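Local coordinates for alcohol dehydrogenase (Aeropyrum pernix, PDB 1H2B) that oxidises alcohols with NAD+ as the hydride acceptor, using a catalytic zinc ion in the cleft where cofactor and substrate meet, at the OCA/NAJ site and the interface of chains A and B. Sequence-based numbering; all coordinates share one arbitrary frame. Chains: chain A/B, Alcohol dehydrogenase.

Contact 1: the OCA/NAJ site. Residues chain A 54-56, 59, 79, 128, 168, 172, 194, 196-198, 218-219, 223, 261-262, 267, 270, 284-286, 308-309. With OCA (octanoic acid (caprylic acid)), chain C; NAJ (nicotinamide-adenine-dinucleotide (acidic form)), chain D; ZN (zinc ion), chain E.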
# COMPACT_ATOMS: atom_id res chain seq x y z
N CYS A 54 6.70 26.87 18.95
CA CYS A 54 5.74 25.79 18.78
C CYS A 54 4.90 25.61 20.05
O CYS A 54 5.37 25.91 21.14
CB CYS A 54 6.53 24.49 18.51
SG CYS A 54 5.56 23.01 18.20
N HIS A 55 3.70 25.08 19.95
CA HIS A 55 2.96 24.79 21.18
C HIS A 55 3.72 23.77 22.04
O HIS A 55 3.55 23.75 23.25
CB HIS A 55 1.54 24.35 20.88
CG HIS A 55 0.58 24.58 22.01
ND1 HIS A 55 -0.54 25.38 21.86
CD2 HIS A 55 0.55 24.11 23.28
CE1 HIS A 55 -1.23 25.38 23.00
NE2 HIS A 55 -0.60 24.60 23.87
N THR A 56 4.57 22.96 21.44
CA THR A 56 5.41 22.03 22.22
C THR A 56 6.26 22.80 23.22
O THR A 56 6.59 22.25 24.29
CB THR A 56 6.28 21.20 21.26
OG1 THR A 56 5.43 20.20 20.68
CG2 THR A 56 7.41 20.44 21.99
N HIS A 59 4.35 23.17 26.26
CA HIS A 59 4.33 21.89 26.95
C HIS A 59 5.66 21.65 27.65
O HIS A 59 5.68 21.08 28.77
CB HIS A 59 4.10 20.76 25.94
CG HIS A 59 2.75 20.76 25.27
ND1 HIS A 59 1.58 21.20 25.88
CD2 HIS A 59 2.38 20.32 24.04
CE1 HIS A 59 0.57 21.04 25.05
NE2 HIS A 59 1.03 20.51 23.92
N HIS A 79 13.06 24.53 18.21
CA HIS A 79 13.35 23.35 17.34
C HIS A 79 12.85 23.52 15.90
O HIS A 79 12.71 22.52 15.14
CB HIS A 79 12.76 22.07 17.97
CG HIS A 79 11.29 22.15 18.29
ND1 HIS A 79 10.81 22.69 19.46
CD2 HIS A 79 10.21 21.76 17.57
CE1 HIS A 79 9.48 22.63 19.45
NE2 HIS A 79 9.08 22.06 18.32
N PHE A 128 17.53 16.02 19.77
CA PHE A 128 16.55 16.91 19.20
C PHE A 128 16.78 18.33 19.75
O PHE A 128 16.29 18.65 20.84
CB PHE A 128 15.17 16.36 19.60
CG PHE A 128 14.02 16.78 18.70
CD1 PHE A 128 13.45 15.90 17.80
CD2 PHE A 128 13.48 18.07 18.80
CE1 PHE A 128 12.36 16.29 16.97
CE2 PHE A 128 12.38 18.45 18.00
CZ PHE A 128 11.81 17.56 17.10
N ASP A 168 9.25 22.22 11.42
CA ASP A 168 8.59 21.40 12.41
C ASP A 168 7.08 21.42 12.22
O ASP A 168 6.48 20.38 11.98
CB ASP A 168 9.02 21.88 13.83
CG ASP A 168 8.45 21.03 14.90
OD1 ASP A 168 7.58 21.51 15.63
OD2 ASP A 168 8.77 19.83 15.05
N THR A 172 5.57 18.24 10.11
CA THR A 172 4.63 17.41 10.88
C THR A 172 3.27 17.36 10.20
O THR A 172 2.68 16.28 10.02
CB THR A 172 4.47 17.95 12.28
OG1 THR A 172 5.74 17.94 12.91
CG2 THR A 172 3.57 17.03 13.11
N GLY A 194 -8.17 22.24 14.59
CA GLY A 194 -7.14 23.12 15.13
C GLY A 194 -6.40 23.80 14.01
O GLY A 194 -5.45 23.22 13.46
N GLY A 196 -4.07 25.97 13.79
CA GLY A 196 -2.99 26.65 14.48
C GLY A 196 -1.74 26.67 13.66
O GLY A 196 -1.77 26.72 12.40
N GLY A 197 -0.60 26.66 14.35
CA GLY A 197 0.66 26.69 13.64
C GLY A 197 0.78 25.53 12.69
O GLY A 197 1.06 25.72 11.50
N LEU A 198 0.54 24.32 13.20
CA LEU A 198 0.50 23.16 12.29
C LEU A 198 -0.75 23.10 11.45
O LEU A 198 -0.67 22.83 10.24
CB LEU A 198 0.54 21.86 13.09
CG LEU A 198 1.92 21.37 13.54
CD1 LEU A 198 2.59 22.31 14.57
CD2 LEU A 198 1.73 19.94 14.05
N ASP A 218 -12.18 25.08 14.68
CA ASP A 218 -11.39 25.84 15.65
C ASP A 218 -12.39 26.55 16.55
O ASP A 218 -13.60 26.31 16.45
CB ASP A 218 -10.42 26.83 14.98
CG ASP A 218 -9.18 27.11 15.82
OD1 ASP A 218 -8.06 26.82 15.37
OD2 ASP A 218 -9.25 27.72 16.92
N VAL A 219 -11.86 27.38 17.44
CA VAL A 219 -12.67 27.98 18.52
C VAL A 219 -12.41 29.47 18.65
O VAL A 219 -12.74 30.08 19.68
CB VAL A 219 -12.35 27.29 19.88
CG1 VAL A 219 -12.78 25.79 19.88
CG2 VAL A 219 -10.85 27.41 20.24
N LYS A 223 -9.49 32.42 13.31
CA LYS A 223 -8.79 31.21 12.82
C LYS A 223 -9.67 30.46 11.82
O LYS A 223 -9.13 29.85 10.86
CB LYS A 223 -8.35 30.33 13.99
CG LYS A 223 -7.37 31.09 14.90
CD LYS A 223 -7.04 30.27 16.12
CE LYS A 223 -6.24 30.99 17.20
NZ LYS A 223 -4.99 31.59 16.71
N PHE A 261 -4.92 18.43 15.37
CA PHE A 261 -3.76 19.29 15.49
C PHE A 261 -3.86 20.22 16.70
O PHE A 261 -3.34 21.32 16.69
CB PHE A 261 -3.61 20.16 14.19
CG PHE A 261 -3.11 19.37 12.99
CD1 PHE A 261 -3.99 18.96 11.98
CD2 PHE A 261 -1.74 19.08 12.86
CE1 PHE A 261 -3.56 18.22 10.85
CE2 PHE A 261 -1.26 18.40 11.73
CZ PHE A 261 -2.17 17.93 10.73
N VAL A 262 -4.55 19.72 17.73
CA VAL A 262 -4.68 20.45 19.00
C VAL A 262 -4.11 19.59 20.12
O VAL A 262 -3.15 20.03 20.81
CB VAL A 262 -6.12 20.75 19.31
CG1 VAL A 262 -6.20 21.65 20.60
CG2 VAL A 262 -6.79 21.47 18.15
N THR A 267 -10.27 18.14 22.62
CA THR A 267 -10.34 17.64 21.23
C THR A 267 -10.19 16.13 21.17
O THR A 267 -10.81 15.46 20.33
CB THR A 267 -9.27 18.29 20.29
OG1 THR A 267 -7.96 18.09 20.78
CG2 THR A 267 -9.42 19.78 20.29
N TYR A 270 -13.61 14.60 21.59
CA TYR A 270 -14.64 14.61 20.55
C TYR A 270 -14.19 14.11 19.20
O TYR A 270 -15.02 13.62 18.42
CB TYR A 270 -15.37 15.99 20.40
CG TYR A 270 -14.60 17.16 19.74
CD1 TYR A 270 -14.40 17.19 18.34
CD2 TYR A 270 -14.13 18.21 20.49
CE1 TYR A 270 -13.74 18.24 17.73
CE2 TYR A 270 -13.46 19.31 19.88
CZ TYR A 270 -13.28 19.29 18.50
OH TYR A 270 -12.64 20.36 17.93
N VAL A 284 -1.99 14.17 16.10
CA VAL A 284 -0.81 14.97 15.99
C VAL A 284 -0.57 15.77 17.25
O VAL A 284 0.49 15.68 17.87
CB VAL A 284 -0.83 15.90 14.74
CG1 VAL A 284 0.48 16.65 14.63
CG2 VAL A 284 -1.09 15.04 13.47
N GLY A 285 -1.57 16.55 17.65
CA GLY A 285 -1.44 17.24 18.91
C GLY A 285 -1.44 16.24 20.07
O GLY A 285 -1.91 15.11 19.95
N TYR A 286 -0.88 16.67 21.20
CA TYR A 286 -0.89 15.78 22.34
C TYR A 286 -1.07 16.57 23.62
O TYR A 286 -0.98 17.79 23.64
CB TYR A 286 0.41 14.94 22.38
CG TYR A 286 1.62 15.82 22.47
CD1 TYR A 286 2.14 16.22 23.70
CD2 TYR A 286 2.25 16.30 21.31
CE1 TYR A 286 3.25 17.06 23.77
CE2 TYR A 286 3.35 17.16 21.37
CZ TYR A 286 3.84 17.54 22.61
OH TYR A 286 4.87 18.40 22.70
N LEU A 308 4.38 11.56 13.89
CA LEU A 308 5.48 12.17 14.60
C LEU A 308 6.41 12.92 13.65
O LEU A 308 7.14 12.29 12.86
CB LEU A 308 6.23 11.08 15.38
CG LEU A 308 7.53 11.53 16.09
CD1 LEU A 308 7.22 12.52 17.22
CD2 LEU A 308 8.32 10.32 16.63
N VAL A 309 6.42 14.26 13.76
CA VAL A 309 7.30 15.10 12.96
C VAL A 309 7.34 14.55 11.54
O VAL A 309 6.29 14.40 10.92
CB VAL A 309 8.68 15.36 13.65
CG1 VAL A 309 9.41 16.56 13.03
CG2 VAL A 309 8.49 15.64 15.18
C1 OCA C . 7.65 18.74 18.23
C2 OCA C . 7.44 17.51 19.11
C3 OCA C . 8.53 16.47 18.84
C4 OCA C . 8.72 15.49 19.99
C5 OCA C . 9.74 14.43 19.55
C6 OCA C . 9.55 13.12 20.30
C7 OCA C . 10.73 12.18 20.01
C8 OCA C . 10.38 10.71 20.12
O1 OCA C . 7.00 19.81 18.52
O2 OCA C . 8.48 18.69 17.30
PA NAJ D . -1.24 26.12 18.22
O1A NAJ D . -1.38 26.64 19.66
O2A NAJ D . -0.64 27.07 17.19
O5B NAJ D . -2.61 25.71 17.61
C5B NAJ D . -3.64 25.03 18.33
C4B NAJ D . -4.94 25.39 17.62
O4B NAJ D . -5.98 24.65 18.24
C3B NAJ D . -5.35 26.88 17.77
O3B NAJ D . -5.62 27.45 16.51
C2B NAJ D . -6.50 26.82 18.75
O2B NAJ D . -7.41 27.91 18.72
C1B NAJ D . -7.13 25.49 18.37
N9A NAJ D . -7.99 24.95 19.41
C8A NAJ D . -7.88 25.04 20.79
N7A NAJ D . -8.90 24.33 21.32
C5A NAJ D . -9.65 23.79 20.31
C6A NAJ D . -10.80 23.02 20.26
N6A NAJ D . -11.46 22.62 21.37
N1A NAJ D . -11.33 22.62 19.04
C2A NAJ D . -10.70 23.07 17.88
N3A NAJ D . -9.59 23.83 17.90
C4A NAJ D . -9.06 24.19 19.11
O3 NAJ D . -0.38 24.78 18.38
PN NAJ D . 0.65 24.12 17.33
O1N NAJ D . 1.98 24.69 17.57
O2N NAJ D . 0.00 24.11 16.00
O5D NAJ D . 0.67 22.63 17.90
C5D NAJ D . -0.51 21.83 17.80
C4D NAJ D . -0.38 20.55 18.63
O4D NAJ D . 0.59 19.70 17.97
C3D NAJ D . 0.23 20.78 20.02
O3D NAJ D . -0.31 19.81 20.90
C2D NAJ D . 1.71 20.57 19.82
O2D NAJ D . 2.43 20.28 21.00
C1D NAJ D . 1.63 19.37 18.88
N1N NAJ D . 2.85 19.04 18.12
C2N NAJ D . 2.92 17.73 17.70
C3N NAJ D . 3.97 17.35 16.88
C7N NAJ D . 4.06 15.89 16.49
O7N NAJ D . 5.14 15.57 15.80
N7N NAJ D . 3.14 15.00 16.81
C4N NAJ D . 4.95 18.27 16.41
C5N NAJ D . 4.75 19.63 16.73
C6N NAJ D . 3.69 19.98 17.56
ZN ZN E . 7.22 21.57 17.72
O HOH W 1 -2.41 23.57 14.94

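Contact 2: the interface of chains A and B. Residues chain A 122, 175, 179, 283, 304-308; chain B 278, 297-298, 300-303.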
# COMPACT_ATOMS: atom_id res chain seq x y z
N HIS A 122 12.82 7.69 14.14
CA HIS A 122 12.89 6.39 14.84
C HIS A 122 14.31 5.90 15.03
O HIS A 122 14.52 4.76 15.45
CB HIS A 122 11.98 5.41 14.15
CG HIS A 122 10.55 5.84 14.30
ND1 HIS A 122 9.95 5.91 15.54
CD2 HIS A 122 9.67 6.35 13.41
CE1 HIS A 122 8.72 6.39 15.39
NE2 HIS A 122 8.54 6.68 14.11
N ARG A 175 3.73 15.01 6.88
CA ARG A 175 3.69 13.56 7.11
C ARG A 175 2.28 13.12 7.50
O ARG A 175 1.80 12.07 7.07
CB ARG A 175 4.66 13.17 8.22
CG ARG A 175 4.67 11.65 8.48
CD ARG A 175 5.68 11.37 9.54
NE ARG A 175 5.84 9.94 9.88
CZ ARG A 175 6.72 9.10 9.33
NH1 ARG A 175 7.52 9.47 8.32
NH2 ARG A 175 6.82 7.85 9.80
N LYS A 179 -0.35 10.49 5.53
CA LYS A 179 -1.16 9.43 6.12
C LYS A 179 -2.61 9.54 5.69
O LYS A 179 -3.21 8.56 5.28
CB LYS A 179 -1.08 9.43 7.66
CG LYS A 179 0.26 8.92 8.19
CD LYS A 179 0.21 8.91 9.73
CE LYS A 179 1.41 8.22 10.34
NZ LYS A 179 2.64 8.97 10.09
N ILE A 283 -3.63 11.41 14.98
CA ILE A 283 -3.35 12.17 16.19
C ILE A 283 -1.98 12.83 16.09
O ILE A 283 -0.93 12.16 15.98
CB ILE A 283 -3.42 11.21 17.41
CG1 ILE A 283 -4.86 10.72 17.55
CG2 ILE A 283 -2.92 11.93 18.65
CD1 ILE A 283 -5.04 9.58 18.59
N PHE A 304 -6.92 4.85 15.11
CA PHE A 304 -6.36 6.04 15.73
C PHE A 304 -4.86 5.93 15.50
O PHE A 304 -4.24 4.95 15.92
CB PHE A 304 -6.64 6.07 17.24
CG PHE A 304 -8.09 5.93 17.62
CD1 PHE A 304 -8.46 5.10 18.65
CD2 PHE A 304 -9.08 6.61 16.93
CE1 PHE A 304 -9.81 4.97 19.00
CE2 PHE A 304 -10.42 6.47 17.26
CZ PHE A 304 -10.79 5.65 18.27
N GLU A 305 -4.28 6.92 14.81
CA GLU A 305 -2.92 6.75 14.26
C GLU A 305 -2.08 7.96 14.64
O GLU A 305 -2.36 9.06 14.16
CB GLU A 305 -2.96 6.63 12.72
CG GLU A 305 -3.84 5.45 12.27
CD GLU A 305 -4.07 5.38 10.78
OE1 GLU A 305 -3.14 5.67 10.02
OE2 GLU A 305 -5.18 5.00 10.41
N GLY A 306 -1.03 7.75 15.43
CA GLY A 306 -0.09 8.80 15.77
C GLY A 306 0.76 9.18 14.57
O GLY A 306 1.04 8.33 13.69
N SER A 307 1.15 10.44 14.52
CA SER A 307 2.10 10.92 13.53
C SER A 307 3.11 11.78 14.23
O SER A 307 2.75 12.62 15.07
CB SER A 307 1.33 11.68 12.42
OG SER A 307 2.17 11.78 11.26
N LEU A 308 4.38 11.56 13.89
CA LEU A 308 5.48 12.17 14.60
C LEU A 308 6.41 12.92 13.65
O LEU A 308 7.14 12.29 12.86
CB LEU A 308 6.23 11.08 15.38
CG LEU A 308 7.53 11.53 16.09
CD1 LEU A 308 7.22 12.52 17.22
CD2 LEU A 308 8.32 10.32 16.63
N MET B 278 6.61 2.83 16.08
CA MET B 278 5.76 2.58 14.92
C MET B 278 4.94 1.28 15.06
O MET B 278 4.37 0.79 14.08
CB MET B 278 6.53 2.65 13.59
CG MET B 278 6.71 4.08 13.14
SD MET B 278 7.53 4.28 11.53
CE MET B 278 6.37 3.71 10.44
N VAL B 297 1.23 8.22 22.21
CA VAL B 297 0.77 7.91 20.85
C VAL B 297 1.73 8.57 19.85
O VAL B 297 2.18 7.91 18.90
CB VAL B 297 -0.67 8.41 20.60
CG1 VAL B 297 -1.08 8.26 19.12
CG2 VAL B 297 -1.65 7.59 21.45
N ILE B 298 2.01 9.85 20.02
CA ILE B 298 2.88 10.54 19.07
C ILE B 298 4.36 10.21 19.29
O ILE B 298 5.10 10.03 18.32
CB ILE B 298 2.56 12.07 18.97
CG1 ILE B 298 3.05 12.84 20.19
CG2 ILE B 298 1.07 12.29 18.74
CD1 ILE B 298 4.47 13.39 20.08
N SER B 300 5.93 7.55 20.32
CA SER B 300 6.22 6.23 19.77
C SER B 300 5.72 6.08 18.33
O SER B 300 6.05 5.09 17.68
CB SER B 300 5.54 5.15 20.64
OG SER B 300 6.24 5.00 21.84
N GLU B 301 4.90 7.04 17.86
CA GLU B 301 4.21 6.96 16.56
C GLU B 301 3.45 5.62 16.37
O GLU B 301 3.66 4.88 15.38
CB GLU B 301 5.16 7.24 15.39
CG GLU B 301 4.39 7.87 14.22
CD GLU B 301 5.22 8.30 13.03
OE1 GLU B 301 6.38 7.88 12.89
OE2 GLU B 301 4.65 9.07 12.20
N VAL B 302 2.61 5.29 17.35
CA VAL B 302 1.85 4.07 17.30
C VAL B 302 0.43 4.27 16.81
O VAL B 302 -0.09 5.39 16.77
CB VAL B 302 1.79 3.35 18.66
CG1 VAL B 302 3.19 2.87 19.07
CG2 VAL B 302 1.27 4.28 19.72
N SER B 303 -0.23 3.16 16.46
CA SER B 303 -1.60 3.22 16.01
C SER B 303 -2.41 2.13 16.69
O SER B 303 -1.87 1.08 17.10
CB SER B 303 -1.70 3.06 14.49
OG SER B 303 -1.15 1.83 14.10
O HOH W 2 8.27 9.92 12.09

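Contact 1: the OCA/NAJ site
Zinc is held in a near-tetrahedral shell by A:Cys54 SG, A:His79 NE2, A:Asp168 OD1 and, at 1.9 Å from ZN, the carboxyl oxygen O1 of OCA. A soft sulfur, a borderline imidazole nitrogen and a harder carboxylate oxygen are typical ligands of the catalytic zinc in this family. A:Cys54 swings SG anti to its backbone N (chi1 -178°), and the backbone N-H of A:Thr56 steadies that sulfur. A:Thr56 OG1 gives its proton to OCA O1 (2.7 Å) and also hydrogen-bonds the nicotinamide ribose hydroxyl O2D and A:Tyr286 OH, a chain that could relay a proton from a zinc-bound alcohol. The second oxygen, OCA O2, lies 2.5 Å from A:Asp168 OD2, so one of these acids probably carries a shared proton.

Along NAJ, the glycine-rich GxGxxG turn of the Rossmann fold brings the start of helix 197-209 to the diphosphate: A:Leu198 N reaches the phosphate oxygen NAJ O2N at 2.9 Å, nearly straight, and A:Gly197 N reaches O2A. From the other side, A:His55 turns its ring edge-on, so that ND1 meets the phosphate oxygen NAJ O1A at 2.7 Å in the ring plane. A:Asp218 grips the adenosine ribose diol with both oxygens on their syn lone pairs, the hydroxyl NAJ O2B lying 2.6 Å from OD2; an acid here suits NAD over a phosphorylated ribose. The carboxamide is fixed by backbone: A:Val309 N holds its oxygen, NAJ O7N, at 2.7 Å and A:Val284 O accepts from N7N in its carbonyl plane.

Outward, A:Val219 CG1 lies over one face of the NAJ adenine six-membered ring, 3.6 Å from its centroid, and A:Thr267 CG2 covers the other. A:Thr172 CG2 packs against the carboxamide, while A:Phe128 CZ, A:Leu308 CD1 and A:Val309 CG2 line the OCA chain. The pocket thus holds nicotinamide beside zinc for hydride transfer, the fatty acid, perhaps acquired in expression, purification or crystallisation, apparently occupying the substrate's place.

Contact 2: the interface of chains A and B
An antiparallel bridge pairs A:Glu305 with B:Ser303, and the N-H of A:Gly306 meets B:Val302 O at 2.9 Å in the carbonyl plane. B:Glu301, in a loop with positive phi (50°), sends its carboxylate into chain A: CG stands anti to the backbone N and the chain runs extended beyond it. A:Arg175, extended from CG to NE, arrives tip to tip in a salt bridge, NE lying 2.8 Å from B:Glu301 OE2 on its syn lone pair. A:Lys179 NZ, also bonded to A:Ser307 OG, makes a second salt bridge, meeting B:Glu301 OE2 from one face of the carboxylate at 2.9 Å, and A:Leu308 N, more steeply out of plane, meets it from the other at 3.0 Å. On B:Glu301 OE1 the anti lone pair takes A:His122 NE2 at 2.7 Å, almost straight (173°), the imidazole and carboxylate nearly coplanar. The cationic neighbours would probably keep the acid ionised. A water joins OE1 to A:Leu308 O. B:Met278 puts SD 3.5 Å from A:His122 CD2. Beside the bridge, B:Val297 CG1 packs on A:Gly306 CA, where no side chain intervenes, and B:Ile298 packs against A:Ile283 and A:Leu308. An alanine at B:Glu301 would lose the bonds to A:His122, A:Arg175, A:Lys179 and A:Leu308 N and would probably bring two basic groups close without this counter-charge, loosening the join. The patch, repeated by two-fold symmetry, ties two subunits of the deposited tetramer together.

Contact 1 and contact 2 lie about 13 Å apart, centre to centre, and meet at A:Leu308, whose side chain touches both the fatty acid tail and the neighbouring subunit. Helix 166-181 also spans them: A:Asp168 and A:Thr172 face the active site, while A:Arg175 and A:Lys179, further along, face chain B. A:Ile283 and A:Val284 are likewise neighbours in sequence that serve opposite sites. Chain B may therefore help to hold the wall of the substrate and nicotinamide pocket in place, a coupling of assembly to active-site shape that could matter in a hyperthermophile's enzyme, although the structure alone does not show it.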